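Local coordinates for dihydroneopterin triphosphate diphosphatase (Escherichia coli O157:H7, PDB 5U7H), which probably hydrolyses dihydroneopterin triphosphate to the monophosphate and pyrophosphate for folate biosynthesis, as a magnesium-dependent Nudix hydrolase that also accepts dATP, at residues V24-R29 against W36-G41. Sequence-based numbering, arbitrary orientation.
With NI (nickel (II) ion), chain F.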
loop_
_atom_site.group_PDB
_atom_site.type_symbol
_atom_site.label_atom_id
_atom_site.label_comp_id
_atom_site.label_asym_id
_atom_site.label_seq_id
_atom_site.Cartn_x
_atom_site.Cartn_y
_atom_site.Cartn_z
ATOM N N VAL A 24 7.022 -1.702 -10.120
ATOM C CA VAL A 24 6.231 -1.457 -8.917
ATOM C C VAL A 24 5.420 -2.712 -8.623
ATOM O O VAL A 24 4.815 -3.299 -9.528
ATOM C CB VAL A 24 5.330 -0.218 -9.084
ATOM C CG1 VAL A 24 4.317 -0.100 -7.918
ATOM C CG2 VAL A 24 6.188 1.052 -9.173
ATOM N N LEU A 25 5.456 -3.152 -7.375
ATOM C CA LEU A 25 4.768 -4.361 -6.967
ATOM C C LEU A 25 3.294 -4.041 -6.766
ATOM O O LEU A 25 2.953 -3.201 -5.928
ATOM C CB LEU A 25 5.390 -4.906 -5.690
ATOM C CG LEU A 25 4.638 -6.069 -5.059
ATOM C CD1 LEU A 25 4.646 -7.285 -5.988
ATOM C CD2 LEU A 25 5.234 -6.385 -3.684
ATOM N N MET A 26 2.431 -4.695 -7.534
ATOM C CA MET A 26 0.993 -4.459 -7.482
ATOM C C MET A 26 0.270 -5.734 -7.078
ATOM O O MET A 26 0.585 -6.821 -7.578
ATOM C CB MET A 26 0.480 -3.953 -8.827
ATOM C CG MET A 26 1.024 -2.566 -9.170
ATOM S SD MET A 26 0.575 -1.310 -7.940
ATOM C CE MET A 26 -1.052 -0.871 -8.530
ATOM N N LEU A 27 -0.707 -5.587 -6.177
ATOM C CA LEU A 27 -1.382 -6.707 -5.541
ATOM C C LEU A 27 -2.879 -6.603 -5.792
ATOM O O LEU A 27 -3.444 -5.510 -5.734
ATOM C CB LEU A 27 -1.093 -6.731 -4.036
ATOM C CG LEU A 27 0.370 -6.587 -3.600
ATOM C CD1 LEU A 27 0.461 -6.218 -2.126
ATOM C CD2 LEU A 27 1.110 -7.875 -3.852
ATOM N N GLN A 28 -3.512 -7.741 -6.056
ATOM C CA GLN A 28 -4.906 -7.800 -6.483
ATOM C C GLN A 28 -5.811 -8.095 -5.289
ATOM O O GLN A 28 -5.732 -9.173 -4.698
ATOM C CB GLN A 28 -5.086 -8.867 -7.562
ATOM C CG GLN A 28 -6.531 -9.014 -8.030
ATOM C CD GLN A 28 -6.708 -10.155 -9.014
ATOM O OE1 GLN A 28 -5.994 -11.156 -8.961
ATOM N NE2 GLN A 28 -7.666 -10.011 -9.913
ATOM N N ARG A 29 -6.680 -7.146 -4.948
ATOM C CA ARG A 29 -7.505 -7.296 -3.758
ATOM C C ARG A 29 -8.479 -8.471 -3.892
ATOM O O ARG A 29 -8.869 -8.872 -4.995
ATOM C CB ARG A 29 -8.274 -6.000 -3.479
ATOM C CG ARG A 29 -7.406 -4.877 -2.931
ATOM C CD ARG A 29 -8.274 -3.786 -2.326
ATOM N NE ARG A 29 -8.912 -4.228 -1.093
ATOM C CZ ARG A 29 -8.274 -4.354 0.067
ATOM N NH1 ARG A 29 -6.976 -4.068 0.156
ATOM N NH2 ARG A 29 -8.933 -4.758 1.146
ATOM N N TRP A 36 -6.261 -3.406 -8.011
ATOM C CA TRP A 36 -4.841 -3.669 -7.808
ATOM C C TRP A 36 -4.205 -2.497 -7.068
ATOM O O TRP A 36 -4.526 -1.340 -7.341
ATOM C CB TRP A 36 -4.135 -3.876 -9.143
ATOM C CG TRP A 36 -4.585 -5.104 -9.857
ATOM C CD1 TRP A 36 -5.750 -5.275 -10.555
ATOM C CD2 TRP A 36 -3.878 -6.341 -9.946
ATOM N NE1 TRP A 36 -5.806 -6.545 -11.077
ATOM C CE2 TRP A 36 -4.671 -7.222 -10.716
ATOM C CE3 TRP A 36 -2.643 -6.790 -9.459
ATOM C CZ2 TRP A 36 -4.271 -8.528 -11.011
ATOM C CZ3 TRP A 36 -2.248 -8.086 -9.749
ATOM C CH2 TRP A 36 -3.065 -8.943 -10.516
ATOM N N GLN A 37 -3.302 -2.798 -6.136
ATOM C CA GLN A 37 -2.769 -1.768 -5.254
ATOM C C GLN A 37 -1.360 -2.104 -4.793
ATOM O O GLN A 37 -0.914 -3.250 -4.866
ATOM C CB GLN A 37 -3.646 -1.606 -4.022
ATOM C CG GLN A 37 -3.870 -2.915 -3.288
ATOM C CD GLN A 37 -4.454 -2.702 -1.904
ATOM O OE1 GLN A 37 -4.717 -3.656 -1.163
ATOM N NE2 GLN A 37 -4.662 -1.439 -1.548
ATOM N N SER A 38 -0.672 -1.074 -4.296
ATOM C CA SER A 38 0.434 -1.256 -3.373
ATOM C C SER A 38 -0.099 -1.750 -2.028
ATOM O O SER A 38 -1.295 -1.959 -1.842
ATOM C CB SER A 38 1.197 0.061 -3.193
ATOM O OG SER A 38 1.558 0.639 -4.435
ATOM N N VAL A 39 0.793 -1.914 -1.057
ATOM C CA VAL A 39 0.373 -2.337 0.277
ATOM C C VAL A 39 -0.343 -1.179 0.971
ATOM O O VAL A 39 0.221 -0.093 1.134
ATOM C CB VAL A 39 1.577 -2.819 1.099
ATOM C CG1 VAL A 39 1.218 -2.987 2.551
ATOM C CG2 VAL A 39 2.125 -4.135 0.535
ATOM N N THR A 40 -1.592 -1.399 1.388
ATOM C CA THR A 40 -2.237 -0.492 2.333
ATOM C C THR A 40 -2.695 -1.270 3.558
ATOM O O THR A 40 -2.820 -2.493 3.524
ATOM C CB THR A 40 -3.431 0.266 1.725
ATOM O OG1 THR A 40 -4.551 -0.616 1.551
ATOM C CG2 THR A 40 -3.049 0.878 0.396
ATOM N N GLY A 41 -2.923 -0.540 4.654
ATOM C CA GLY A 41 -3.443 -1.130 5.875
ATOM C C GLY A 41 -3.877 -0.121 6.925
ATOM O O GLY A 41 -3.360 1.004 6.977
HETATM NI NI NI F . -3.949 -4.057 3.189
HETATM O O HOH W 1 3.870 -0.984 -4.748
HETATM O O HOH W 2 -5.424 -2.938 2.478
HETATM O O HOH W 3 -3.191 -3.760 1.320
#
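With chi1 at 54°, Gln37 holds CG between its backbone N and carbonyl carbon, and the extended chain beyond carries the amide to Arg29, whose own chain bends at chi3 to meet it. Arg29 NH1 donates to Gln37 OE1 at 2.6 Å; OE1 lies near the guanidinium plane, but NH1 stands above the amide carbonyl plane, and the two planes are 86° apart. Gln37 NE2 donates to Thr40 OG1 (3.2 Å); bonds at both ends, with His118 NE2 also at OE1, restrict the amide's rotation. Two waters on the nickel ion bridge onward, one to Arg29 NH1 and Thr40 OG1, the other to Gln37 OE1 and Thr40 N. Thr40 O (2.0 Å), Glu60 and Glu117 also bind the nickel, which probably occupies the magnesium site, both glutamates being inferred magnesium ligands; Gln37 and Arg29, held through the waters, belong to the second shell. On the opposite sheet face, Gln28 CB sits 3.4 Å from the centroid of the Trp36 six-membered ring, only 4° off its normal, a CH-pi contact; Gln28 NE2 is hydrogen-bonded to Pro33 O. Leu27 and Gln37 form an antiparallel hydrogen-bonded pair, N to O 2.7 Å each way, beside the non-hydrogen-bonded pair Gln28-Trp36. Within the mixed Nudix sheet, strand 36-42 runs beside 10-18 and strand 23-29 beside 118-125, with Val39 and Leu27 packed on helix 49-61 and Met26 and Trp36 on helix 126-132.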